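Long-range contacts in uncharacterized protein HI_0666 (Haemophilus influenzae, PDB 7CZO), which is of unknown function on its own but forms the N-terminal domain of the HipA toxin of a HipBA toxin-antitoxin system with three-component regulation: residues Leu20-Arg25 with Asp80-Phe85; Phe29-Asp34 with Glu47-His52. One frame throughout, in Å; residues are numbered along the deposited sequence.

Contact 1 of 2, residues Leu20-Arg25 with Asp80-Phe85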
loop_
_atom_site.group_PDB
_atom_site.type_symbol
_atom_site.label_atom_id
_atom_site.label_comp_id
_atom_site.label_asym_id
_atom_site.label_seq_id
_atom_site.Cartn_x
_atom_site.Cartn_y
_atom_site.Cartn_z
ATOM N N LEU A 20 -1.547 -4.942 -2.796
ATOM C CA LEU A 20 -1.328 -4.658 -1.392
ATOM C C LEU A 20 -2.693 -4.782 -0.737
ATOM O O LEU A 20 -3.629 -4.097 -1.163
ATOM C CB LEU A 20 -0.760 -3.259 -1.247
ATOM C CG LEU A 20 -0.672 -2.731 0.173
ATOM C CD1 LEU A 20 0.412 -3.411 0.963
ATOM C CD2 LEU A 20 -0.415 -1.239 0.116
ATOM N N ARG A 21 -2.814 -5.664 0.261
ATOM C CA ARG A 21 -4.129 -6.023 0.831
ATOM C C ARG A 21 -4.036 -5.843 2.288
ATOM O O ARG A 21 -2.952 -6.019 2.847
ATOM C CB ARG A 21 -4.525 -7.479 0.568
ATOM C CG ARG A 21 -4.008 -8.020 -0.751
ATOM C CD ARG A 21 -4.832 -9.147 -1.324
ATOM N NE ARG A 21 -5.647 -8.701 -2.456
ATOM C CZ ARG A 21 -6.398 -9.511 -3.201
ATOM N NH1 ARG A 21 -6.437 -10.822 -2.939
ATOM N NH2 ARG A 21 -7.111 -9.008 -4.214
ATOM N N GLU A 22 -5.159 -5.456 2.900
ATOM C CA GLU A 22 -5.290 -5.445 4.364
ATOM C C GLU A 22 -6.443 -6.341 4.802
ATOM O O GLU A 22 -7.470 -6.466 4.101
ATOM C CB GLU A 22 -5.536 -4.063 4.895
ATOM C CG GLU A 22 -5.510 -3.986 6.407
ATOM C CD GLU A 22 -6.134 -2.712 6.956
ATOM O OE1 GLU A 22 -6.876 -2.014 6.214
ATOM O OE2 GLU A 22 -5.898 -2.426 8.155
ATOM N N ASP A 23 -6.228 -6.990 5.950
ATOM C CA ASP A 23 -7.219 -7.864 6.578
ATOM C C ASP A 23 -7.005 -7.801 8.101
ATOM O O ASP A 23 -6.087 -7.069 8.580
ATOM C CB ASP A 23 -7.137 -9.302 5.970
ATOM C CG ASP A 23 -5.877 -10.160 6.443
ATOM O OD1 ASP A 23 -5.086 -9.803 7.405
ATOM O OD2 ASP A 23 -5.707 -11.251 5.810
ATOM N N HIS A 24 -7.818 -8.549 8.855
ATOM C CA HIS A 24 -7.768 -8.535 10.341
ATOM C C HIS A 24 -6.368 -8.771 10.846
ATOM O O HIS A 24 -5.950 -8.120 11.804
ATOM C CB HIS A 24 -8.807 -9.519 10.997
ATOM C CG HIS A 24 -8.264 -10.872 11.435
ATOM N ND1 HIS A 24 -8.614 -12.058 10.815
ATOM C CD2 HIS A 24 -7.468 -11.229 12.481
ATOM C CE1 HIS A 24 -8.045 -13.075 11.439
ATOM N NE2 HIS A 24 -7.330 -12.598 12.444
ATOM N N ARG A 25 -5.641 -9.702 10.214
ATOM C CA ARG A 25 -4.275 -10.009 10.656
ATOM C C ARG A 25 -3.311 -8.883 10.306
ATOM O O ARG A 25 -2.413 -8.565 11.081
ATOM C CB ARG A 25 -3.796 -11.332 10.056
ATOM C CG ARG A 25 -3.800 -12.452 11.063
ATOM C CD ARG A 25 -3.358 -13.736 10.424
ATOM N NE ARG A 25 -4.422 -14.262 9.591
ATOM C CZ ARG A 25 -5.467 -14.937 10.054
ATOM N NH1 ARG A 25 -5.581 -15.135 11.346
ATOM N NH2 ARG A 25 -6.408 -15.401 9.231
ATOM N N ASP A 80 -3.529 5.102 13.562
ATOM C CA ASP A 80 -4.235 3.841 13.371
ATOM C C ASP A 80 -3.406 2.820 12.578
ATOM O O ASP A 80 -3.144 1.729 13.087
ATOM C CB ASP A 80 -5.583 4.148 12.677
ATOM C CG ASP A 80 -6.566 2.981 12.686
ATOM O OD1 ASP A 80 -7.521 2.999 11.861
ATOM O OD2 ASP A 80 -6.410 2.062 13.517
ATOM N N GLU A 81 -2.996 3.185 11.354
ATOM C CA GLU A 81 -2.384 2.279 10.365
ATOM C C GLU A 81 -3.332 1.774 9.310
ATOM O O GLU A 81 -2.930 1.575 8.172
ATOM C CB GLU A 81 -1.662 1.085 10.976
ATOM C CG GLU A 81 -0.346 1.496 11.609
ATOM C CD GLU A 81 0.683 0.421 11.491
ATOM O OE1 GLU A 81 1.857 0.757 11.237
ATOM O OE2 GLU A 81 0.289 -0.756 11.627
ATOM N N SER A 82 -4.581 1.545 9.681
ATOM C CA SER A 82 -5.638 1.432 8.696
ATOM C C SER A 82 -5.913 2.801 8.086
ATOM O O SER A 82 -6.380 2.900 6.950
ATOM C CB SER A 82 -6.907 0.894 9.337
ATOM O OG SER A 82 -6.664 -0.386 9.879
ATOM N N ASP A 83 -5.619 3.856 8.840
ATOM C CA ASP A 83 -5.869 5.223 8.375
ATOM C C ASP A 83 -4.908 5.584 7.296
ATOM O O ASP A 83 -5.268 6.254 6.347
ATOM C CB ASP A 83 -5.773 6.230 9.521
ATOM C CG ASP A 83 -7.037 6.243 10.366
ATOM O OD1 ASP A 83 -8.123 5.949 9.779
ATOM O OD2 ASP A 83 -6.936 6.527 11.588
ATOM N N MET A 84 -3.687 5.106 7.461
ATOM C CA MET A 84 -2.641 5.213 6.458
ATOM C C MET A 84 -2.874 4.367 5.224
ATOM O O MET A 84 -2.736 4.868 4.117
ATOM C CB MET A 84 -1.296 4.920 7.117
ATOM C CG MET A 84 -0.912 6.150 7.898
ATOM S SD MET A 84 0.639 6.107 8.727
ATOM C CE MET A 84 1.828 5.700 7.469
ATOM N N PHE A 85 -3.266 3.110 5.398
ATOM C CA PHE A 85 -3.608 2.265 4.265
ATOM C C PHE A 85 -4.788 2.869 3.542
ATOM O O PHE A 85 -4.892 2.757 2.337
ATOM C CB PHE A 85 -3.943 0.827 4.711
ATOM C CG PHE A 85 -4.276 -0.106 3.559
ATOM C CD1 PHE A 85 -3.292 -0.534 2.697
ATOM C CD2 PHE A 85 -5.556 -0.535 3.344
ATOM C CE1 PHE A 85 -3.570 -1.372 1.641
ATOM C CE2 PHE A 85 -5.843 -1.395 2.286
ATOM C CZ PHE A 85 -4.846 -1.824 1.435
#
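Phe85, in the first turn of helix 82-91, carries the contact with the end of strand 15-22, packing the helix start against the antiparallel sheet of the HipA N-terminal domain. Its CG lies anti to the backbone N (chi1 -179°), which sends the ring out toward the strand, where Leu20 and Glu22 receive it in different ways. Leu20 comes tip to tip at the ring edge, CD2 lying 3.5 Å from Phe85 CE1. Glu22 instead slides past in the opposite direction and lays its aliphatic root over one face, a CH-pi contact in which CB stands 4.0 Å from the centroid of the Phe85 ring and 24° off its normal. Between the two, the strand backbone passes close to the far end of the ring, with Leu20 O in the ring plane at its edge, 3.7 Å from Phe85 CZ.

Beyond CG the chain of Glu22 runs extended to the start of the helix. There Ser82 OG donates a hydrogen bond of 2.8 Å to Glu22 OE2, using the syn lone pair of that oxygen. The companion oxygen stays near the ring, OE1 being 3.5 Å from Phe85 CD2. One glutamate thus serves two chemistries, methylene on aromatic face and carboxylate on hydroxyl. The nearby amino-terminal end of the helix may favour its negative charge.

Contact 2 of 2, residues Phe29-Asp34 with Glu47-His52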
loop_
_atom_site.group_PDB
_atom_site.type_symbol
_atom_site.label_atom_id
_atom_site.label_comp_id
_atom_site.label_asym_id
_atom_site.label_seq_id
_atom_site.Cartn_x
_atom_site.Cartn_y
_atom_site.Cartn_z
ATOM N N PHE A 29 1.762 -7.489 0.997
ATOM C CA PHE A 29 2.223 -7.111 -0.310
ATOM C C PHE A 29 2.682 -8.354 -1.025
ATOM O O PHE A 29 3.365 -9.175 -0.421
ATOM C CB PHE A 29 3.380 -6.107 -0.240
ATOM C CG PHE A 29 3.964 -5.799 -1.591
ATOM C CD1 PHE A 29 3.145 -5.303 -2.611
ATOM C CD2 PHE A 29 5.290 -6.057 -1.868
ATOM C CE1 PHE A 29 3.630 -5.056 -3.879
ATOM C CE2 PHE A 29 5.787 -5.809 -3.126
ATOM C CZ PHE A 29 4.953 -5.305 -4.133
ATOM N N SER A 30 2.356 -8.458 -2.316
ATOM C CA SER A 30 2.839 -9.543 -3.156
ATOM C C SER A 30 3.059 -9.096 -4.595
ATOM O O SER A 30 2.267 -8.318 -5.135
ATOM C CB SER A 30 1.845 -10.708 -3.153
ATOM O OG SER A 30 0.597 -10.332 -3.739
ATOM N N TYR A 31 4.137 -9.586 -5.209
ATOM C CA TYR A 31 4.475 -9.258 -6.609
ATOM C C TYR A 31 3.695 -10.153 -7.566
ATOM O O TYR A 31 3.617 -11.342 -7.362
ATOM C CB TYR A 31 5.978 -9.506 -6.868
ATOM C CG TYR A 31 6.928 -8.457 -6.349
ATOM C CD1 TYR A 31 6.963 -7.197 -6.927
ATOM C CD2 TYR A 31 7.803 -8.727 -5.314
ATOM C CE1 TYR A 31 7.826 -6.233 -6.482
ATOM C CE2 TYR A 31 8.667 -7.750 -4.822
ATOM C CZ TYR A 31 8.674 -6.507 -5.429
ATOM O OH TYR A 31 9.535 -5.510 -5.012
ATOM N N ASN A 32 3.166 -9.612 -8.638
ATOM C CA ASN A 32 2.680 -10.466 -9.720
ATOM C C ASN A 32 3.655 -11.583 -10.111
ATOM O O ASN A 32 4.873 -11.416 -10.061
ATOM C CB ASN A 32 2.319 -9.624 -10.944
ATOM C CG ASN A 32 1.021 -8.884 -10.750
ATOM O OD1 ASN A 32 0.223 -9.244 -9.879
ATOM N ND2 ASN A 32 0.795 -7.848 -11.546
ATOM N N PRO A 33 3.122 -12.750 -10.488
ATOM C CA PRO A 33 4.013 -13.895 -10.738
ATOM C C PRO A 33 4.901 -13.712 -11.967
ATOM O O PRO A 33 6.005 -14.259 -12.004
ATOM C CB PRO A 33 3.053 -15.061 -10.942
ATOM C CG PRO A 33 1.666 -14.512 -10.768
ATOM C CD PRO A 33 1.725 -13.034 -10.846
ATOM N N ASP A 34 4.432 -12.950 -12.957
ATOM C CA ASP A 34 5.233 -12.672 -14.158
ATOM C C ASP A 34 6.006 -11.387 -14.057
ATOM O O ASP A 34 6.483 -10.899 -15.086
ATOM C CB ASP A 34 4.369 -12.487 -15.411
ATOM C CG ASP A 34 3.265 -13.460 -15.503
ATOM O OD1 ASP A 34 3.559 -14.672 -15.626
ATOM O OD2 ASP A 34 2.111 -12.981 -15.453
ATOM N N GLU A 47 12.119 -12.291 -5.251
ATOM C CA GLU A 47 12.236 -13.731 -4.958
ATOM C C GLU A 47 11.626 -14.092 -3.624
ATOM O O GLU A 47 11.391 -15.270 -3.356
ATOM C CB GLU A 47 13.699 -14.161 -4.954
ATOM C CG GLU A 47 14.410 -13.948 -6.292
ATOM C CD GLU A 47 14.805 -12.489 -6.589
ATOM O OE1 GLU A 47 14.947 -12.189 -7.800
ATOM O OE2 GLU A 47 14.978 -11.659 -5.639
ATOM N N GLN A 48 11.388 -13.086 -2.785
ATOM C CA GLN A 48 10.780 -13.287 -1.467
ATOM C C GLN A 48 9.280 -13.024 -1.410
ATOM O O GLN A 48 8.630 -13.246 -0.373
ATOM C CB GLN A 48 11.473 -12.404 -0.464
ATOM C CG GLN A 48 12.976 -12.609 -0.510
ATOM C CD GLN A 48 13.702 -11.921 0.629
ATOM O OE1 GLN A 48 13.139 -11.082 1.329
ATOM N NE2 GLN A 48 14.964 -12.278 0.820
ATOM N N SER A 49 8.710 -12.564 -2.514
ATOM C CA SER A 49 7.283 -12.341 -2.516
ATOM C C SER A 49 6.590 -13.671 -2.223
ATOM O O SER A 49 6.998 -14.700 -2.734
ATOM C CB SER A 49 6.874 -11.844 -3.869
ATOM O OG SER A 49 5.517 -11.532 -3.893
ATOM N N PRO A 50 5.527 -13.667 -1.421
ATOM C CA PRO A 50 4.827 -12.552 -0.827
ATOM C C PRO A 50 5.383 -12.229 0.495
ATOM O O PRO A 50 6.136 -13.012 1.040
ATOM C CB PRO A 50 3.436 -13.110 -0.604
ATOM C CG PRO A 50 3.715 -14.519 -0.234
ATOM C CD PRO A 50 4.859 -14.941 -1.109
ATOM N N PHE A 51 4.966 -11.064 0.980
ATOM C CA PHE A 51 5.327 -10.495 2.257
ATOM C C PHE A 51 4.037 -10.246 3.053
ATOM O O PHE A 51 2.957 -9.992 2.491
ATOM C CB PHE A 51 6.058 -9.156 2.085
ATOM C CG PHE A 51 7.143 -9.176 1.045
ATOM C CD1 PHE A 51 6.846 -8.929 -0.279
ATOM C CD2 PHE A 51 8.449 -9.428 1.397
ATOM C CE1 PHE A 51 7.815 -8.977 -1.235
ATOM C CE2 PHE A 51 9.430 -9.476 0.445
ATOM C CZ PHE A 51 9.105 -9.267 -0.872
ATOM N N HIS A 52 4.173 -10.312 4.375
ATOM C CA HIS A 52 3.039 -10.292 5.297
ATOM C C HIS A 52 3.522 -9.559 6.499
ATOM O O HIS A 52 4.650 -9.777 6.901
ATOM C CB HIS A 52 2.676 -11.693 5.740
ATOM C CG HIS A 52 2.225 -12.592 4.635
ATOM N ND1 HIS A 52 1.101 -12.340 3.877
ATOM C CD2 HIS A 52 2.721 -13.770 4.188
ATOM C CE1 HIS A 52 0.936 -13.313 2.993
ATOM N NE2 HIS A 52 1.913 -14.190 3.156
#
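Phe29 lies side by side with Phe51, both rings pointing the same way and meeting rim to rim. Their planes differ by only 9° and the centroids are 6.0 Å apart, so neither ring covers the face of the other; Phe29 CD2 and Phe51 CD1 make the nearest approach, at 3.6 Å. Tyr31 touches both rings. Within its own segment it offers a ring face to Phe29, whose CE2 sits over the ring centre, and across the contact its CE2 reaches the edge of Phe51, 3.9 Å from CE1, the two side chains crossing obliquely.

Beside these rings the backbones are joined unevenly. Phe51 N donates to Phe29 O over 2.8 Å, approaching nearly along the C=O axis, whereas the return bond from Phe29 N to Phe51 O is weak and bent. Farther along, a side chain supplies the acceptor: Ser49 OG, set anti to its backbone N (chi1 -176°), accepts the N-H of Tyr31 at 2.7 Å. The same serine rests CB against the edge of the Tyr31 ring. Pro50, preceded by a cis peptide bond, follows, its CB packing 3.8 Å from Ser30 CB.

The Tyr31 hydroxyl is held by the backbone of Phe44 and Leu40, and the Phe44 ring meets both Phe29 and Phe51. In the sheet, strand 27-31 runs between strand 15-22, to which the Ser30 backbone bonds at Leu19, and the outermost strand 51-53, while Phe60 of helix 58-62 packs against the Phe29 ring.

In the fold
From the N terminus the chain passes through strand 7-12 and then strand 15-22, whose end opens the loop that contact 1 closes only at helix 82-91. Strand 27-31 follows at once and opens a much shorter loop, which contact 2 shuts when the chain returns at residues 47-52. The second loop therefore lies wholly within the first, and the two do not cross. Contact 2 adds an edge strand to the antiparallel sheet; contact 1 ties a helix to it. Their centres are about 17 Å apart, yet they touch where Leu20 CD1 packs 4.2 Å from Phe29 CB, on neighbouring strands. Phe60 of helix 58-62 meets both residues.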